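Long-range contacts in propionate kinase (Francisella tularensis subsp. tularensis, PDB 3KHY), which probably transfers the terminal phosphate of ATP to acetate or a related short-chain acid such as propionate, in a reversible, magnesium-dependent reaction that gives an acyl phosphate: residues L314-E325 and H363-N371; I207-T218 and F303-F311. All coordinates share one frame; numbering follows the deposited sequence. Where two conformers were deposited one is given.

How the contacts relate
Both contacts belong to the five-stranded mixed sheet of the ATPase fold that acetokinases share with actin, and their centres lie 14 Å apart. Contact 1 is its parallel edge, 316-320 beside 365-367, ending in the glycine-rich start of helix 321-326, predicted to bind ATP. Contact 2 is the antiparallel hairpin at the opposite edge, with helix 287-307 and the residues after it packed on it. Strand 196-201 lies between the two, and the chain runs from that helix into strand 316-320. The two contacts touch directly: Val304 CG2 is 3.9 Å from Leu317 CD1, and Met308 CE is 3.6 Å from His363 NE2. In contact 2, Thr208 lies about 6 Å, side chain to side chain, from His174, a predicted transition-state stabiliser.

Contact 1: residues L314-E325 and H363-N371; sequences LDALVFTGGIGE and HNIMVIATN
A parallel strand pair of the actin-like ATPase fold and the glycine-rich start of helix 321-326, which is predicted to bind ATP, make up this contact. Leu317 N bonds to Asn364 O and Met366 N to Leu317 O; the ladder continues through Phe319 N to Met366 O (2.9 Å) and ends with Ile368 N on Phe319 O. Before its first rung, Asn364 ND2 reaches Asp315 O at 2.9 Å, and two waters tie Leu314 O to Asn364 N and His363 ND1. On one face of the sheet Phe319 and Ile365 run side by side, Ile365 CG2 meeting the ring edge at Phe319 CE2 (3.6 Å). On the other, Val318 CG1, anti to its own N (chi1 -175°), packs against CG1 and CD1 of Ile368, while the selenium of Met366 lies 3.5 Å from Ala316 CB. From the last residue of strand 316-320 onward, side chains take over the pairing. Thr320 OG1 donates to Ile368 O (2.7 Å) in the carbonyl plane. The extended Glu325 side chain runs beside Ala369 and crosses Thr370 at about a right angle; its OE2 receives Thr370 N from above the carboxylate plane (2.9 Å) and a weak bond from Gly321 N, tying the helix start to the loop before Glu372, a predicted magnesium ligand. Water 3 links OE1 to Thr370 O, and Thr370 OG1 bonds to Ser177. Helix 328-337 packs on the Leu317, Phe319 and Ile365 face, helix 175-188 on the Val318 and Met366 face, and strand 196-201 pairs with the far side of 316-320.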
loop_
_atom_site.group_PDB
_atom_site.type_symbol
_atom_site.label_atom_id
_atom_site.label_comp_id
_atom_site.label_asym_id
_atom_site.label_seq_id
_atom_site.Cartn_x
_atom_site.Cartn_y
_atom_site.Cartn_z
ATOM N N LEU A 314 -14.640 0.762 18.603
ATOM C CA LEU A 314 -13.860 1.962 18.304
ATOM C C LEU A 314 -14.315 3.117 19.183
ATOM O O LEU A 314 -15.494 3.462 19.165
ATOM C CB LEU A 314 -14.023 2.351 16.829
ATOM C CG LEU A 314 -13.323 3.650 16.423
ATOM C CD1 LEU A 314 -11.814 3.449 16.449
ATOM C CD2 LEU A 314 -13.785 4.140 15.035
ATOM N N ASP A 315 -13.397 3.726 19.943
ATOM C CA ASP A 315 -13.768 4.865 20.792
ATOM C C ASP A 315 -14.018 6.111 19.953
ATOM O O ASP A 315 -15.015 6.811 20.148
ATOM C CB ASP A 315 -12.684 5.183 21.826
ATOM C CG ASP A 315 -12.567 4.122 22.908
ATOM O OD1 ASP A 315 -13.566 3.412 23.172
ATOM O OD2 ASP A 315 -11.468 4.014 23.491
ATOM N N ALA A 316 -13.094 6.394 19.037
ATOM C CA ALA A 316 -13.227 7.551 18.149
ATOM C C ALA A 316 -12.298 7.473 16.954
ATOM O O ALA A 316 -11.239 6.833 17.012
ATOM C CB ALA A 316 -12.947 8.833 18.910
ATOM N N LEU A 317 -12.700 8.133 15.878
ATOM C CA LEU A 317 -11.780 8.518 14.813
ATOM C C LEU A 317 -11.350 9.938 15.167
ATOM O O LEU A 317 -12.209 10.778 15.453
ATOM C CB LEU A 317 -12.497 8.509 13.469
ATOM C CG LEU A 317 -11.752 9.154 12.294
ATOM C CD1 LEU A 317 -10.412 8.443 12.038
ATOM C CD2 LEU A 317 -12.629 9.122 11.048
ATOM N N VAL A 318 -10.040 10.208 15.180
ATOM C CA VAL A 318 -9.541 11.533 15.603
ATOM C C VAL A 318 -8.759 12.229 14.491
ATOM O O VAL A 318 -7.807 11.650 13.961
ATOM C CB VAL A 318 -8.620 11.419 16.832
ATOM C CG1 VAL A 318 -8.210 12.810 17.315
ATOM C CG2 VAL A 318 -9.313 10.633 17.954
ATOM N N PHE A 319 -9.170 13.454 14.127
ATOM C CA PHE A 319 -8.438 14.268 13.159
ATOM C C PHE A 319 -7.491 15.200 13.904
ATOM O O PHE A 319 -7.858 15.784 14.927
ATOM C CB PHE A 319 -9.395 15.152 12.332
ATOM C CG PHE A 319 -10.262 14.392 11.364
ATOM C CD1 PHE A 319 -9.742 13.946 10.155
ATOM C CD2 PHE A 319 -11.611 14.165 11.642
ATOM C CE1 PHE A 319 -10.535 13.266 9.246
ATOM C CE2 PHE A 319 -12.418 13.479 10.732
ATOM C CZ PHE A 319 -11.877 13.032 9.527
ATOM N N THR A 320 -6.285 15.361 13.383
ATOM C CA THR A 320 -5.327 16.273 13.979
ATOM C C THR A 320 -4.371 16.757 12.885
ATOM O O THR A 320 -4.509 16.364 11.727
ATOM C CB THR A 320 -4.564 15.608 15.150
ATOM O OG1 THR A 320 -3.858 16.612 15.892
ATOM C CG2 THR A 320 -3.574 14.542 14.632
ATOM N N GLY A 321 -3.432 17.627 13.244
ATOM C CA GLY A 321 -2.516 18.205 12.273
ATOM C C GLY A 321 -3.075 19.489 11.673
ATOM O O GLY A 321 -4.237 19.826 11.895
ATOM N N GLY A 322 -2.254 20.201 10.905
ATOM C CA GLY A 322 -2.662 21.474 10.323
ATOM C C GLY A 322 -3.959 21.398 9.530
ATOM O O GLY A 322 -4.814 22.288 9.611
ATOM N N ILE A 323 -4.108 20.337 8.748
ATOM C CA ILE A 323 -5.323 20.140 7.963
ATOM C C ILE A 323 -6.428 19.547 8.821
ATOM O O ILE A 323 -7.569 20.012 8.793
ATOM C CB ILE A 323 -5.063 19.182 6.778
ATOM C CG1 ILE A 323 -4.017 19.774 5.825
ATOM C CG2 ILE A 323 -6.357 18.867 6.050
ATOM C CD1 ILE A 323 -3.530 18.793 4.769
ATOM N N GLY A 324 -6.087 18.519 9.591
ATOM C CA GLY A 324 -7.062 17.807 10.402
ATOM C C GLY A 324 -7.744 18.726 11.405
ATOM O O GLY A 324 -8.944 18.592 11.682
ATOM N N GLU A 325 -6.989 19.683 11.931
ATOM C CA GLU A 325 -7.526 20.583 12.952
ATOM C C GLU A 325 -8.391 21.704 12.383
ATOM O O GLU A 325 -9.275 22.219 13.066
ATOM C CB GLU A 325 -6.383 21.194 13.781
ATOM C CG GLU A 325 -5.652 20.177 14.663
ATOM C CD GLU A 325 -4.289 20.676 15.158
ATOM O OE1 GLU A 325 -4.130 21.895 15.401
ATOM O OE2 GLU A 325 -3.370 19.845 15.301
ATOM N N HIS A 363 -20.246 6.580 14.962
ATOM C CA HIS A 363 -19.029 6.493 15.752
ATOM C C HIS A 363 -18.622 7.901 16.145
ATOM O O HIS A 363 -18.915 8.859 15.428
ATOM C CB HIS A 363 -17.897 5.894 14.924
ATOM C CG HIS A 363 -18.138 4.476 14.501
ATOM N ND1 HIS A 363 -18.315 3.451 15.403
ATOM C CD2 HIS A 363 -18.231 3.918 13.271
ATOM C CE1 HIS A 363 -18.498 2.317 14.746
ATOM N NE2 HIS A 363 -18.457 2.577 13.451
ATOM N N ASN A 364 -17.924 8.030 17.268
ATOM C CA ASN A 364 -17.373 9.326 17.649
ATOM C C ASN A 364 -16.357 9.784 16.629
ATOM O O ASN A 364 -15.532 8.987 16.163
ATOM C CB ASN A 364 -16.687 9.257 19.010
ATOM C CG ASN A 364 -17.665 9.095 20.144
ATOM O OD1 ASN A 364 -18.788 9.593 20.075
ATOM N ND2 ASN A 364 -17.245 8.392 21.207
ATOM N N ILE A 365 -16.406 11.073 16.301
ATOM C CA ILE A 365 -15.424 11.693 15.431
ATOM C C ILE A 365 -14.948 12.944 16.155
ATOM O O ILE A 365 -15.758 13.753 16.593
ATOM C CB ILE A 365 -16.025 12.080 14.061
ATOM C CG1 ILE A 365 -16.669 10.864 13.382
ATOM C CG2 ILE A 365 -14.944 12.712 13.158
ATOM C CD1 ILE A 365 -17.718 11.217 12.328
HETATM N N MSE A 366 -13.636 13.093 16.300
HETATM C CA MSE A 366 -13.094 14.144 17.142
HETATM C C MSE A 366 -12.099 14.991 16.394
HETATM O O MSE A 366 -11.554 14.573 15.379
HETATM C CB MSE A 366 -12.393 13.549 18.378
HETATM C CG MSE A 366 -13.280 12.604 19.168
HETATM SE SE MSE A 366 -12.435 11.820 20.752
HETATM C CE MSE A 366 -12.270 13.461 21.848
ATOM N N VAL A 367 -11.891 16.194 16.905
ATOM C CA VAL A 367 -10.784 17.028 16.489
ATOM C C VAL A 367 -9.982 17.355 17.741
ATOM O O VAL A 367 -10.515 17.915 18.700
ATOM C CB VAL A 367 -11.256 18.340 15.854
ATOM C CG1 VAL A 367 -10.052 19.189 15.484
ATOM C CG2 VAL A 367 -12.119 18.064 14.628
ATOM N N ILE A 368 -8.702 17.006 17.729
ATOM C CA ILE A 368 -7.826 17.260 18.866
ATOM C C ILE A 368 -6.548 17.888 18.335
ATOM O O ILE A 368 -5.930 17.361 17.407
ATOM C CB ILE A 368 -7.489 15.939 19.603
ATOM C CG1 ILE A 368 -8.769 15.285 20.132
ATOM C CG2 ILE A 368 -6.481 16.194 20.735
ATOM C CD1 ILE A 368 -8.512 13.968 20.918
ATOM N N ALA A 369 -6.161 19.023 18.894
ATOM C CA ALA A 369 -4.980 19.730 18.416
ATOM C C ALA A 369 -3.740 18.971 18.846
ATOM O O ALA A 369 -3.627 18.568 19.998
ATOM C CB ALA A 369 -4.950 21.155 18.969
ATOM N N THR A 370 -2.807 18.761 17.932
ATOM C CA THR A 370 -1.573 18.094 18.325
ATOM C C THR A 370 -0.582 19.132 18.865
ATOM O O THR A 370 -0.714 20.327 18.604
ATOM C CB THR A 370 -0.964 17.251 17.182
ATOM O OG1 THR A 370 0.103 16.446 17.698
ATOM C CG2 THR A 370 -0.422 18.123 16.067
ATOM N N ASN A 371 0.394 18.680 19.642
ATOM C CA ASN A 371 1.384 19.596 20.203
ATOM C C ASN A 371 2.657 18.794 20.430
ATOM O O ASN A 371 2.946 18.358 21.541
ATOM C CB ASN A 371 0.885 20.219 21.517
ATOM C CG ASN A 371 1.755 21.391 21.984
ATOM O OD1 ASN A 371 2.914 21.529 21.576
ATOM N ND2 ASN A 371 1.198 22.237 22.837
HETATM O O HOH W 1 -17.553 5.587 18.837
HETATM O O HOH W 2 -18.061 3.194 18.031
HETATM O O HOH W 3 -1.881 22.510 16.922
#

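Contact 2: residues I207-T218 and F303-F311; sequences ITAVVDGKSIDT and FVASYMIYF
Ala209 CB touches two tyrosines, 3.7 Å from Tyr307 CD2 and 3.6 Å from Tyr310 CD2, at the apolar centre where a beta hairpin meets helix 287-307 and the residues that follow it. The hairpin, strands 207-211 and 214-218 closed by a type I' turn, is the antiparallel edge of the sheet; strand 207-211 and the helical segment 303-307 run 21° from parallel. Toward the start of that strand, Ile207 uses both branches on the helix: CG2 leans on Phe303 CB, while CD1, carried out on a fully extended chain (chi1 -179°), meets Val304 CG2 at 3.5 Å. Toward the turn, Val211 CG2 touches Tyr310 CB and Phe311 CE1, and the Phe311 ring turns its edge to Val210 O. The Tyr310 ring is clamped: Ile216 CG2 makes a CH-pi contact over one face, 3.8 Å from the centroid, and Ile309 CG1 of its own segment lies over the opposite face. Its hydroxyl emerges at the polar edge beside Asp217, whose carboxylate stands at 80° to the ring. There Tyr310 OH donates to Asp217 OD2 across just 2.5 Å, and Lys302 of the second subunit forms a salt bridge with that same oxygen, so the acid links hairpin, the 303-311 segment and dimer partner; the lysine would probably stabilise its negative charge. Ile309 O also takes a hydrogen bond from Asn340 of that subunit. Asp217 OD1 accepts from water 4, whose oxygen also bonds Tyr307 OH at 2.8 Å.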
loop_
_atom_site.group_PDB
_atom_site.type_symbol
_atom_site.label_atom_id
_atom_site.label_comp_id
_atom_site.label_asym_id
_atom_site.label_seq_id
_atom_site.Cartn_x
_atom_site.Cartn_y
_atom_site.Cartn_z
ATOM N N ILE A 207 -1.775 7.962 9.290
ATOM C CA ILE A 207 -2.901 7.514 10.094
ATOM C C ILE A 207 -2.482 6.287 10.912
ATOM O O ILE A 207 -1.708 5.449 10.451
ATOM C CB ILE A 207 -4.125 7.247 9.198
ATOM C CG1 ILE A 207 -5.326 6.805 10.036
ATOM C CG2 ILE A 207 -3.804 6.205 8.097
ATOM C CD1 ILE A 207 -6.599 6.812 9.215
ATOM N N THR A 208 -2.951 6.208 12.146
ATOM C CA THR A 208 -2.471 5.175 13.051
ATOM C C THR A 208 -3.624 4.515 13.776
ATOM O O THR A 208 -4.567 5.190 14.190
ATOM C CB THR A 208 -1.504 5.771 14.077
ATOM O OG1 THR A 208 -0.347 6.269 13.387
ATOM C CG2 THR A 208 -1.077 4.724 15.113
ATOM N N ALA A 209 -3.545 3.191 13.914
ATOM C CA ALA A 209 -4.500 2.452 14.728
ATOM C C ALA A 209 -3.904 2.263 16.121
ATOM O O ALA A 209 -2.876 1.603 16.284
ATOM C CB ALA A 209 -4.814 1.080 14.091
ATOM N N VAL A 210 -4.565 2.838 17.113
ATOM C CA VAL A 210 -4.106 2.795 18.501
ATOM C C VAL A 210 -5.053 1.934 19.339
ATOM O O VAL A 210 -6.241 2.237 19.469
ATOM C CB VAL A 210 -4.015 4.204 19.085
ATOM C CG1 VAL A 210 -3.666 4.156 20.581
ATOM C CG2 VAL A 210 -2.977 5.033 18.308
ATOM N N VAL A 211 -4.529 0.843 19.886
ATOM C CA VAL A 211 -5.333 -0.078 20.685
ATOM C C VAL A 211 -4.810 -0.068 22.117
ATOM O O VAL A 211 -3.615 -0.241 22.351
ATOM C CB VAL A 211 -5.287 -1.507 20.108
ATOM C CG1 VAL A 211 -6.068 -2.468 20.988
ATOM C CG2 VAL A 211 -5.853 -1.512 18.678
ATOM N N ASP A 212 -5.706 0.178 23.059
ATOM C CA ASP A 212 -5.329 0.348 24.466
ATOM C C ASP A 212 -4.089 1.237 24.622
ATOM O O ASP A 212 -3.187 0.929 25.406
ATOM C CB ASP A 212 -5.096 -1.006 25.151
ATOM C CG ASP A 212 -5.208 -0.914 26.676
ATOM O OD1 ASP A 212 -5.963 -0.045 27.164
ATOM O OD2 ASP A 212 -4.558 -1.709 27.387
ATOM N N GLY A 213 -4.046 2.333 23.867
ATOM C CA GLY A 213 -2.978 3.303 23.999
ATOM C C GLY A 213 -1.712 3.012 23.208
ATOM O O GLY A 213 -0.809 3.849 23.185
ATOM N N LYS A 214 -1.638 1.845 22.567
ATOM C CA LYS A 214 -0.449 1.450 21.808
ATOM C C LYS A 214 -0.680 1.356 20.289
ATOM O O LYS A 214 -1.697 0.840 19.837
ATOM C CB LYS A 214 0.073 0.110 22.312
ATOM C CG LYS A 214 0.524 0.137 23.774
ATOM C CD LYS A 214 0.965 -1.251 24.230
ATOM C CE LYS A 214 1.493 -1.202 25.658
ATOM N NZ LYS A 214 2.477 -2.300 25.917
ATOM N N SER A 215 0.278 1.856 19.514
ATOM C CA SER A 215 0.231 1.748 18.056
ATOM C C SER A 215 0.275 0.269 17.636
ATOM O O SER A 215 1.125 -0.489 18.101
ATOM C CB SER A 215 1.407 2.511 17.425
ATOM O OG SER A 215 1.439 2.306 16.014
ATOM N N ILE A 216 -0.659 -0.146 16.783
ATOM C CA ILE A 216 -0.667 -1.504 16.262
ATOM C C ILE A 216 -0.450 -1.523 14.747
ATOM O O ILE A 216 -0.041 -2.536 14.190
ATOM C CB ILE A 216 -1.977 -2.250 16.633
ATOM C CG1 ILE A 216 -1.855 -3.747 16.356
ATOM C CG2 ILE A 216 -3.179 -1.680 15.872
ATOM C CD1 ILE A 216 -3.025 -4.548 16.934
ATOM N N ASP A 217 -0.724 -0.401 14.078
ATOM C CA ASP A 217 -0.521 -0.311 12.625
ATOM C C ASP A 217 -0.474 1.172 12.278
ATOM O O ASP A 217 -1.045 1.991 12.982
ATOM C CB ASP A 217 -1.668 -1.020 11.893
ATOM C CG ASP A 217 -1.320 -1.423 10.449
ATOM O OD1 ASP A 217 -0.263 -1.027 9.903
ATOM O OD2 ASP A 217 -2.153 -2.131 9.846
ATOM N N THR A 218 0.224 1.518 11.205
ATOM C CA THR A 218 0.329 2.906 10.802
ATOM C C THR A 218 0.680 2.964 9.328
ATOM O O THR A 218 1.181 1.979 8.756
ATOM C CB THR A 218 1.381 3.640 11.653
ATOM O OG1 THR A 218 1.286 5.035 11.421
ATOM C CG2 THR A 218 2.791 3.144 11.313
ATOM N N PHE A 303 -7.961 3.816 4.530
ATOM C CA PHE A 303 -7.137 3.429 5.669
ATOM C C PHE A 303 -7.982 3.315 6.940
ATOM O O PHE A 303 -7.824 2.383 7.712
ATOM C CB PHE A 303 -5.968 4.406 5.883
ATOM C CG PHE A 303 -4.706 4.026 5.137
ATOM C CD1 PHE A 303 -3.733 3.236 5.740
ATOM C CD2 PHE A 303 -4.516 4.432 3.825
ATOM C CE1 PHE A 303 -2.589 2.870 5.049
ATOM C CE2 PHE A 303 -3.366 4.087 3.134
ATOM C CZ PHE A 303 -2.400 3.305 3.748
ATOM N N VAL A 304 -8.863 4.282 7.170
ATOM C CA VAL A 304 -9.753 4.211 8.312
ATOM C C VAL A 304 -10.519 2.899 8.271
ATOM O O VAL A 304 -10.551 2.159 9.250
ATOM C CB VAL A 304 -10.774 5.356 8.306
ATOM C CG1 VAL A 304 -11.829 5.115 9.385
ATOM C CG2 VAL A 304 -10.063 6.694 8.521
ATOM N N ALA A 305 -11.139 2.615 7.130
ATOM C CA ALA A 305 -11.892 1.367 6.965
ATOM C C ALA A 305 -11.032 0.136 7.243
ATOM O O ALA A 305 -11.477 -0.818 7.915
ATOM C CB ALA A 305 -12.498 1.284 5.564
ATOM N N SER A 306 -9.797 0.147 6.741
ATOM C CA SER A 306 -8.916 -1.011 6.895
ATOM C C SER A 306 -8.537 -1.217 8.354
ATOM O O SER A 306 -8.334 -2.348 8.795
ATOM C CB SER A 306 -7.646 -0.880 6.039
ATOM O OG SER A 306 -6.615 -0.201 6.730
ATOM N N TYR A 307 -8.436 -0.125 9.100
ATOM C CA TYR A 307 -8.095 -0.208 10.527
ATOM C C TYR A 307 -9.250 -0.630 11.439
ATOM O O TYR A 307 -9.038 -0.940 12.618
ATOM C CB TYR A 307 -7.502 1.121 11.017
ATOM C CG TYR A 307 -6.111 1.416 10.467
ATOM C CD1 TYR A 307 -5.464 0.524 9.611
ATOM C CD2 TYR A 307 -5.460 2.600 10.794
ATOM C CE1 TYR A 307 -4.176 0.813 9.100
ATOM C CE2 TYR A 307 -4.198 2.897 10.297
ATOM C CZ TYR A 307 -3.563 2.008 9.455
ATOM O OH TYR A 307 -2.304 2.336 8.981
HETATM N N MSE A 308 -10.469 -0.636 10.915
HETATM C CA MSE A 308 -11.601 -1.106 11.711
HETATM C C MSE A 308 -11.394 -2.549 12.207
HETATM O O MSE A 308 -11.951 -2.936 13.232
HETATM C CB MSE A 308 -12.910 -0.997 10.922
HETATM C CG MSE A 308 -13.268 0.427 10.523
HETATM SE SE MSE A 308 -13.472 1.603 12.099
HETATM C CE MSE A 308 -15.262 1.009 12.652
ATOM N N ILE A 309 -10.581 -3.340 11.505
ATOM C CA ILE A 309 -10.334 -4.721 11.948
ATOM C C ILE A 309 -9.786 -4.829 13.365
ATOM O O ILE A 309 -9.976 -5.860 14.018
ATOM C CB ILE A 309 -9.344 -5.493 11.048
ATOM C CG1 ILE A 309 -7.970 -4.813 11.056
ATOM C CG2 ILE A 309 -9.884 -5.665 9.649
ATOM C CD1 ILE A 309 -6.872 -5.687 10.445
ATOM N N TYR A 310 -9.093 -3.791 13.836
ATOM C CA TYR A 310 -8.425 -3.872 15.145
ATOM C C TYR A 310 -9.324 -3.613 16.349
ATOM O O TYR A 310 -8.871 -3.715 17.493
ATOM C CB TYR A 310 -7.236 -2.913 15.228
ATOM C CG TYR A 310 -6.198 -3.155 14.160
ATOM C CD1 TYR A 310 -5.457 -4.338 14.139
ATOM C CD2 TYR A 310 -5.959 -2.201 13.165
ATOM C CE1 TYR A 310 -4.510 -4.571 13.154
ATOM C CE2 TYR A 310 -5.015 -2.428 12.174
ATOM C CZ TYR A 310 -4.293 -3.618 12.176
ATOM O OH TYR A 310 -3.346 -3.853 11.199
ATOM N N PHE A 311 -10.590 -3.283 16.114
ATOM C CA PHE A 311 -11.411 -2.777 17.205
ATOM C C PHE A 311 -12.692 -3.557 17.437
ATOM O O PHE A 311 -13.539 -3.649 16.552
ATOM C CB PHE A 311 -11.758 -1.297 16.959
ATOM C CG PHE A 311 -10.550 -0.409 16.835
ATOM C CD1 PHE A 311 -9.932 0.106 17.971
ATOM C CD2 PHE A 311 -10.034 -0.089 15.590
ATOM C CE1 PHE A 311 -8.810 0.918 17.874
ATOM C CE2 PHE A 311 -8.911 0.739 15.482
ATOM C CZ PHE A 311 -8.305 1.241 16.629
HETATM O O HOH W 4 -1.150 0.324 7.418
#